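Local coordinates for glycosyltransferase (Streptomyces viridochromogenes, PDB 2IUY), which probably transfers a sugar from a nucleotide-linked donor, as a retaining family GT4 enzyme, in the biosynthesis of the antibiotic avilamycin A, at residues F183-G188 with G211-P216; R153-Q158 with E310-A315; G169-H174 with P200-E205. All coordinates share one frame; numbering follows the deposited sequence.

Contact 1 of 3, residues F183-G188 with G211-P216; sequences FAHACG and GSTVEP
In the second Rossmann-like domain of this GT-B glycosyltransferase, Ala-184 and His-185 of helix 177-187 meet Thr-213, the residue that leads into edge strand 214-216. The helix is the crossover of a beta-alpha-beta unit joining strand 165-168 to strand 191-194, and the contact joins its last turn to the residue entering the strand beyond 191-194. The CA atoms of His-185 and Thr-213 approach to 5.8 Å, and Thr-213 supplies about half of the 117 Å² buried. At chi1 -66° the methyl of Thr-213 sits beside its own carbonyl carbon and reaches the helix backbone and Ala-184: Thr-213 CG2 lies 3.6 Å from Ala-184 CB. The hydroxyl instead turns to the neighbouring residue, Thr-213 OG1 lying 3.6 Å from His-185 CB. No hydrogen bond crosses, so the fit is one of van der Waals contact. Leu-191 joins from strand 191-194, touching the side chains of both Ala-184 and Thr-213 and exchanging a backbone hydrogen bond with Thr-213. On the far flank of the helix, Phe-183 meets Phe-293 edge-to-face. The helix ends in a Schellman motif in which Gly-188, at a phi of 77°, gives its N to His-185 O at 3.1 Å. The His-185 and Thr-213 side chains cross at about a right angle, and Thr-213 OG1 sits in the plane of the imidazole at its edge, 3.8 Å from His-185 CD2.

Contact 2 of 3, residues R153-Q158 with E310-A315; sequences RSAADQ and EVRRAA
The guanidinium of Arg-312, on helix 308-319, lies with one face against the backbone of Ser-154 and Ala-155, where an ST motif opens into a type I beta turn from Ala-155 to Gln-158, in the loop before strand 165-168, the first of the second Rossmann-like domain. Ala-155 N stands 3.2 Å above the guanidinium plane, offset toward its rim, and Ser-154 C lies over the same face, 3.3 Å from Arg-312 NH1. Both Ala-155 N and the guanidinium nitrogens are donors, so this is packing without a bond. The side chain leaves the helix with CG anti to the backbone N, then bends at chi2 (139°) and chi3 (37°), which turns the flat group onto the loop. At the edge, in plane, Arg-312 NH1 comes within 2.8 Å of Arg-153 O; the same nitrogen makes a weak hydrogen bond to Val-263 O. The side chain of Arg-153 leads away, in salt bridges to Glu-223 and Asp-227 of helix 222-231. Two reciprocal bonds shape the loop: Asp-157 N to Ser-154 OG, 3.2 Å, and a nearly straight one (167°) from Ser-154 N, which meets Asp-157 OD2 from above the carboxylate plane at 2.9 Å.

Contact 3 of 3, residues G169-H174 with P200-E205; sequences GRVSPH and PEYFDE
Pro-173 lies over one face of the Tyr-202 ring: Pro-173 CG is 3.8 Å from the centroid of the Tyr-202 ring and only 13° off its normal, a CH-pi contact near the ring centre. The backbone reaches the ring too, Ser-172 C coming to 3.3 Å from Tyr-202 CE2, while Val-171 O lies near the ring plane at the edge, 3.6 Å from Tyr-202 CD2. The Val-171 side chain completes this first shell through its CG1, 4.0 Å from Tyr-202 CD2. A Tyr-202 CG opposite the backbone N (chi1 -172°) carries the ring from helix 200-210 to the loop. Its hydroxyl is held on two counts: Tyr-202 OH accepts from Leu-178 N at the start of helix 177-187 and donates to a water, which in turn donates to Pro-173 O at 2.9 Å.

In the next shell, Val-171 is the centre of an inverse gamma turn. Ser-172 sets its CB away from the helix segment, yet its OG hydrogen-bonds Glu-199 OE2, just ahead of that helix. Further out, Arg-170 NH2 donates to His-174 NE2 at 3.1 Å, close to both the guanidinium and imidazole planes, a bond that spans residues 170 to 174, and Arg-170 NE bonds Tyr-29 OH. Tyr-29 and Lys-175 are UDP-binding residues of this protein, though no UDP is bound to this chain. The contact packs helix 200-210 against the loop that leads to Lys-175, after the first strand of the second Rossmann-like domain of the GT-B fold.

Overall arrangement
Contacts 1 and 3 lie in the same Rossmann-like domain with centres 15 Å apart, and they touch: Pro-216 CB meets Phe-203 CE1 at 3.5 Å, where strand 214-216 follows helix 200-210. Their segments alternate along the chain, and both fall between the two segments of contact 2. That contact stands apart, its centre 26 Å from that of contact 1 and 31 Å from that of contact 3. Contact 3 is closest to the UDP site, the Ser-172 side chain being about 4 Å from that of Lys-175. From contact 2, the Arg-153 side chain is about 8 Å from that of Arg-225, another UDP-binding residue, whereas contact 1 is remote from these residues.

Contact 1 of 3, residues F183-G188 with G211-P216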
# COMPACT_ATOMS: atom_id res chain seq x y z
N PHE A 183 -7.05 -5.64 -20.65
CA PHE A 183 -7.88 -6.67 -20.03
C PHE A 183 -9.37 -6.23 -20.01
O PHE A 183 -10.28 -7.00 -20.34
CB PHE A 183 -7.32 -7.08 -18.65
CG PHE A 183 -8.14 -8.15 -17.96
CD1 PHE A 183 -7.78 -9.49 -18.07
CD2 PHE A 183 -9.24 -7.81 -17.19
CE1 PHE A 183 -8.53 -10.48 -17.49
CE2 PHE A 183 -10.01 -8.82 -16.59
CZ PHE A 183 -9.64 -10.16 -16.72
N ALA A 184 -9.60 -4.97 -19.62
CA ALA A 184 -10.93 -4.37 -19.67
C ALA A 184 -11.47 -4.44 -21.09
O ALA A 184 -12.58 -4.93 -21.30
CB ALA A 184 -10.90 -2.91 -19.19
N HIS A 185 -10.72 -3.93 -22.07
CA HIS A 185 -11.07 -4.10 -23.49
C HIS A 185 -11.51 -5.55 -23.87
O HIS A 185 -12.55 -5.74 -24.49
CB HIS A 185 -9.96 -3.58 -24.41
CG HIS A 185 -10.25 -3.80 -25.86
ND1 HIS A 185 -9.79 -4.89 -26.56
CD2 HIS A 185 -11.00 -3.09 -26.74
CE1 HIS A 185 -10.22 -4.83 -27.81
NE2 HIS A 185 -10.97 -3.75 -27.94
N ALA A 186 -10.72 -6.54 -23.47
CA ALA A 186 -11.01 -7.94 -23.67
C ALA A 186 -12.39 -8.34 -23.15
O ALA A 186 -13.04 -9.21 -23.73
CB ALA A 186 -9.91 -8.83 -22.98
N CYS A 187 -12.80 -7.71 -22.04
CA CYS A 187 -13.99 -8.07 -21.29
C CYS A 187 -15.21 -7.32 -21.80
O CYS A 187 -16.31 -7.66 -21.39
CB CYS A 187 -13.81 -7.75 -19.78
SG CYS A 187 -12.67 -8.82 -18.90
N GLY A 188 -15.00 -6.30 -22.65
CA GLY A 188 -16.05 -5.41 -23.12
C GLY A 188 -16.43 -4.38 -22.05
O GLY A 188 -17.59 -3.85 -22.01
N GLY A 211 -8.63 4.00 -26.08
CA GLY A 211 -9.44 5.20 -25.73
C GLY A 211 -10.90 4.93 -25.35
O GLY A 211 -11.43 5.49 -24.37
N SER A 212 -11.56 4.07 -26.12
CA SER A 212 -12.98 3.82 -25.95
C SER A 212 -13.23 2.97 -24.71
O SER A 212 -14.34 2.87 -24.21
CB SER A 212 -13.57 3.17 -27.21
OG SER A 212 -13.03 1.87 -27.43
N THR A 213 -12.17 2.36 -24.20
CA THR A 213 -12.20 1.58 -22.97
C THR A 213 -11.94 2.43 -21.73
O THR A 213 -12.67 2.33 -20.75
CB THR A 213 -11.18 0.48 -23.06
OG1 THR A 213 -11.59 -0.39 -24.09
CG2 THR A 213 -10.99 -0.34 -21.71
N VAL A 214 -10.90 3.28 -21.79
CA VAL A 214 -10.41 3.95 -20.62
C VAL A 214 -11.15 5.25 -20.33
O VAL A 214 -11.53 5.99 -21.26
CB VAL A 214 -8.86 4.13 -20.62
CG1 VAL A 214 -8.20 2.79 -20.89
CG2 VAL A 214 -8.41 5.22 -21.64
N GLU A 215 -11.39 5.50 -19.04
CA GLU A 215 -11.84 6.81 -18.59
C GLU A 215 -10.85 7.29 -17.55
O GLU A 215 -10.95 6.90 -16.37
CB GLU A 215 -13.27 6.79 -18.02
CG GLU A 215 -14.27 6.04 -18.90
CD GLU A 215 -15.59 5.68 -18.19
OE1 GLU A 215 -15.89 6.30 -17.12
OE2 GLU A 215 -16.32 4.79 -18.71
N PRO A 216 -9.90 8.14 -17.97
CA PRO A 216 -8.87 8.67 -17.08
C PRO A 216 -9.43 9.84 -16.29
O PRO A 216 -9.91 10.80 -16.90
CB PRO A 216 -7.78 9.16 -18.05
CG PRO A 216 -8.24 8.76 -19.46
CD PRO A 216 -9.71 8.63 -19.36

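Contact 2 of 3, residues R153-Q158 with E310-A315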
# COMPACT_ATOMS: atom_id res chain seq x y z
N ARG A 153 -15.55 1.55 2.91
CA ARG A 153 -16.97 1.30 2.83
C ARG A 153 -17.26 -0.13 3.27
O ARG A 153 -16.54 -1.09 2.92
CB ARG A 153 -17.52 1.56 1.43
CG ARG A 153 -17.38 2.97 0.92
CD ARG A 153 -18.33 3.97 1.58
NE ARG A 153 -18.08 5.31 1.04
CZ ARG A 153 -17.61 6.35 1.74
NH1 ARG A 153 -17.41 6.25 3.05
NH2 ARG A 153 -17.41 7.52 1.12
N SER A 154 -18.35 -0.25 4.00
CA SER A 154 -18.77 -1.47 4.61
C SER A 154 -19.94 -2.05 3.86
O SER A 154 -20.53 -1.40 2.99
CB SER A 154 -19.17 -1.17 6.06
OG SER A 154 -20.39 -0.46 6.06
N ALA A 155 -20.30 -3.29 4.19
CA ALA A 155 -21.49 -3.93 3.61
C ALA A 155 -22.76 -3.09 3.90
O ALA A 155 -23.62 -2.92 3.02
CB ALA A 155 -21.64 -5.35 4.13
N ALA A 156 -22.84 -2.53 5.11
CA ALA A 156 -23.95 -1.70 5.56
C ALA A 156 -24.11 -0.35 4.81
O ALA A 156 -25.22 0.17 4.68
CB ALA A 156 -23.86 -1.47 7.07
N ASP A 157 -22.99 0.20 4.32
CA ASP A 157 -23.03 1.38 3.43
C ASP A 157 -23.79 1.15 2.13
O ASP A 157 -24.23 2.11 1.49
CB ASP A 157 -21.62 1.90 3.09
CG ASP A 157 -20.89 2.48 4.30
OD1 ASP A 157 -21.57 3.04 5.20
OD2 ASP A 157 -19.64 2.37 4.38
N GLN A 158 -23.92 -0.10 1.73
CA GLN A 158 -24.76 -0.43 0.56
C GLN A 158 -24.42 0.40 -0.68
O GLN A 158 -25.32 0.90 -1.40
CB GLN A 158 -26.25 -0.31 0.90
CG GLN A 158 -26.71 -1.46 1.78
CD GLN A 158 -28.10 -1.26 2.29
OE1 GLN A 158 -28.51 -0.13 2.58
NE2 GLN A 158 -28.86 -2.34 2.37
N GLU A 310 -17.14 -12.54 0.62
CA GLU A 310 -15.96 -13.36 0.57
C GLU A 310 -14.65 -12.56 0.58
O GLU A 310 -13.70 -12.91 1.30
CB GLU A 310 -16.05 -14.19 -0.73
CG GLU A 310 -14.89 -15.11 -0.94
CD GLU A 310 -15.16 -16.33 -1.85
OE1 GLU A 310 -16.26 -16.48 -2.48
OE2 GLU A 310 -14.20 -17.16 -1.93
N VAL A 311 -14.56 -11.54 -0.27
CA VAL A 311 -13.32 -10.74 -0.33
C VAL A 311 -13.13 -9.86 0.90
O VAL A 311 -12.00 -9.66 1.36
CB VAL A 311 -13.15 -9.95 -1.66
CG1 VAL A 311 -13.16 -10.88 -2.85
CG2 VAL A 311 -14.19 -8.88 -1.84
N ARG A 312 -14.21 -9.34 1.46
CA ARG A 312 -14.11 -8.57 2.70
C ARG A 312 -13.65 -9.44 3.88
O ARG A 312 -12.84 -8.99 4.71
CB ARG A 312 -15.41 -7.84 3.01
CG ARG A 312 -15.36 -6.96 4.29
CD ARG A 312 -16.10 -5.58 4.05
NE ARG A 312 -17.26 -5.82 3.21
CZ ARG A 312 -17.87 -4.92 2.45
NH1 ARG A 312 -17.44 -3.69 2.36
NH2 ARG A 312 -18.90 -5.31 1.73
N ARG A 313 -14.04 -10.46 4.26
CA ARG A 313 -13.80 -11.61 5.10
C ARG A 313 -12.33 -12.02 5.02
O ARG A 313 -11.72 -12.21 6.00
CB ARG A 313 -14.68 -12.83 4.73
CG ARG A 313 -14.48 -14.07 5.69
CD ARG A 313 -15.32 -15.35 5.49
NE ARG A 313 -14.88 -16.26 6.49
CZ ARG A 313 -15.21 -16.43 7.74
NH1 ARG A 313 -15.94 -15.65 8.50
NH2 ARG A 313 -14.61 -17.42 8.29
N ALA A 314 -11.98 -12.45 3.71
CA ALA A 314 -10.57 -12.70 3.44
C ALA A 314 -9.66 -11.53 3.79
O ALA A 314 -8.60 -11.75 4.39
CB ALA A 314 -10.33 -13.12 1.95
N ALA A 315 -10.06 -10.30 3.42
CA ALA A 315 -9.21 -9.14 3.70
C ALA A 315 -9.04 -8.89 5.20
O ALA A 315 -7.97 -8.55 5.66
CB ALA A 315 -9.74 -7.86 3.00

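Contact 3 of 3, residues G169-H174 with P200-E205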
# COMPACT_ATOMS: atom_id res chain seq x y z
N GLY A 169 -3.83 3.79 -9.17
CA GLY A 169 -2.43 3.99 -8.86
C GLY A 169 -1.81 4.96 -9.88
O GLY A 169 -2.52 5.58 -10.67
N ARG A 170 -0.50 5.07 -9.86
CA ARG A 170 0.19 5.90 -10.87
C ARG A 170 0.10 5.25 -12.25
O ARG A 170 0.31 4.05 -12.39
CB ARG A 170 1.64 6.16 -10.47
CG ARG A 170 1.79 7.27 -9.39
CD ARG A 170 3.31 7.51 -9.09
NE ARG A 170 3.89 6.19 -8.82
CZ ARG A 170 4.60 5.47 -9.69
NH1 ARG A 170 4.94 5.98 -10.90
NH2 ARG A 170 5.01 4.25 -9.32
N VAL A 171 -0.24 6.04 -13.26
CA VAL A 171 -0.35 5.54 -14.62
C VAL A 171 1.07 5.51 -15.19
O VAL A 171 1.52 6.47 -15.81
CB VAL A 171 -1.30 6.44 -15.47
CG1 VAL A 171 -1.37 5.96 -16.96
CG2 VAL A 171 -2.74 6.54 -14.80
N SER A 172 1.76 4.40 -14.93
CA SER A 172 3.17 4.17 -15.27
C SER A 172 3.30 2.77 -15.76
O SER A 172 2.49 1.95 -15.39
CB SER A 172 4.04 4.23 -14.04
OG SER A 172 4.08 5.55 -13.56
N PRO A 173 4.27 2.50 -16.65
CA PRO A 173 4.39 1.19 -17.30
C PRO A 173 4.54 -0.01 -16.34
O PRO A 173 3.89 -1.05 -16.56
CB PRO A 173 5.63 1.36 -18.20
CG PRO A 173 5.60 2.77 -18.61
CD PRO A 173 5.23 3.46 -17.24
N HIS A 174 5.37 0.11 -15.30
CA HIS A 174 5.56 -0.99 -14.38
C HIS A 174 4.28 -1.30 -13.54
O HIS A 174 4.18 -2.40 -12.94
CB HIS A 174 6.76 -0.74 -13.44
CG HIS A 174 6.56 0.44 -12.53
ND1 HIS A 174 6.68 1.74 -12.97
CD2 HIS A 174 6.20 0.51 -11.23
CE1 HIS A 174 6.44 2.57 -11.97
NE2 HIS A 174 6.13 1.85 -10.91
N PRO A 200 3.31 11.39 -20.13
CA PRO A 200 2.40 11.80 -21.22
C PRO A 200 2.44 10.86 -22.40
O PRO A 200 1.37 10.55 -22.92
CB PRO A 200 2.92 13.18 -21.65
CG PRO A 200 3.93 13.59 -20.62
CD PRO A 200 4.44 12.33 -19.98
N GLU A 201 3.64 10.39 -22.79
CA GLU A 201 3.76 9.45 -23.94
C GLU A 201 3.07 8.12 -23.61
O GLU A 201 2.35 7.53 -24.45
CB GLU A 201 5.23 9.21 -24.34
CG GLU A 201 6.01 10.45 -24.76
CD GLU A 201 6.61 11.24 -23.60
OE1 GLU A 201 6.39 10.89 -22.40
OE2 GLU A 201 7.32 12.25 -23.88
N TYR A 202 3.31 7.62 -22.39
CA TYR A 202 2.61 6.42 -21.90
C TYR A 202 1.07 6.61 -21.89
O TYR A 202 0.35 5.81 -22.48
CB TYR A 202 3.11 5.99 -20.50
CG TYR A 202 2.54 4.64 -20.03
CD1 TYR A 202 2.69 3.48 -20.80
CD2 TYR A 202 1.87 4.54 -18.81
CE1 TYR A 202 2.20 2.23 -20.37
CE2 TYR A 202 1.36 3.30 -18.37
CZ TYR A 202 1.52 2.16 -19.16
OH TYR A 202 1.02 0.95 -18.73
N PHE A 203 0.60 7.65 -21.20
CA PHE A 203 -0.83 8.01 -21.18
C PHE A 203 -1.39 8.09 -22.60
O PHE A 203 -2.44 7.53 -22.86
CB PHE A 203 -1.03 9.35 -20.47
CG PHE A 203 -2.48 9.81 -20.41
CD1 PHE A 203 -3.30 9.42 -19.36
CD2 PHE A 203 -2.99 10.67 -21.37
CE1 PHE A 203 -4.62 9.88 -19.29
CE2 PHE A 203 -4.31 11.13 -21.31
CZ PHE A 203 -5.12 10.75 -20.27
N ASP A 204 -0.66 8.76 -23.50
CA ASP A 204 -1.07 8.90 -24.90
C ASP A 204 -1.21 7.58 -25.68
O ASP A 204 -2.10 7.43 -26.52
CB ASP A 204 -0.19 9.91 -25.65
CG ASP A 204 -0.50 11.35 -25.25
OD1 ASP A 204 -1.43 11.59 -24.43
OD2 ASP A 204 0.23 12.25 -25.72
N GLU A 205 -0.33 6.63 -25.37
CA GLU A 205 -0.37 5.30 -25.98
C GLU A 205 -1.63 4.50 -25.55
O GLU A 205 -2.28 3.78 -26.36
CB GLU A 205 0.91 4.50 -25.59
CG GLU A 205 1.02 3.09 -26.26
CD GLU A 205 2.11 2.19 -25.62
OE1 GLU A 205 2.73 2.57 -24.56
OE2 GLU A 205 2.36 1.09 -26.20
O HOH W 1 2.51 -0.97 -19.09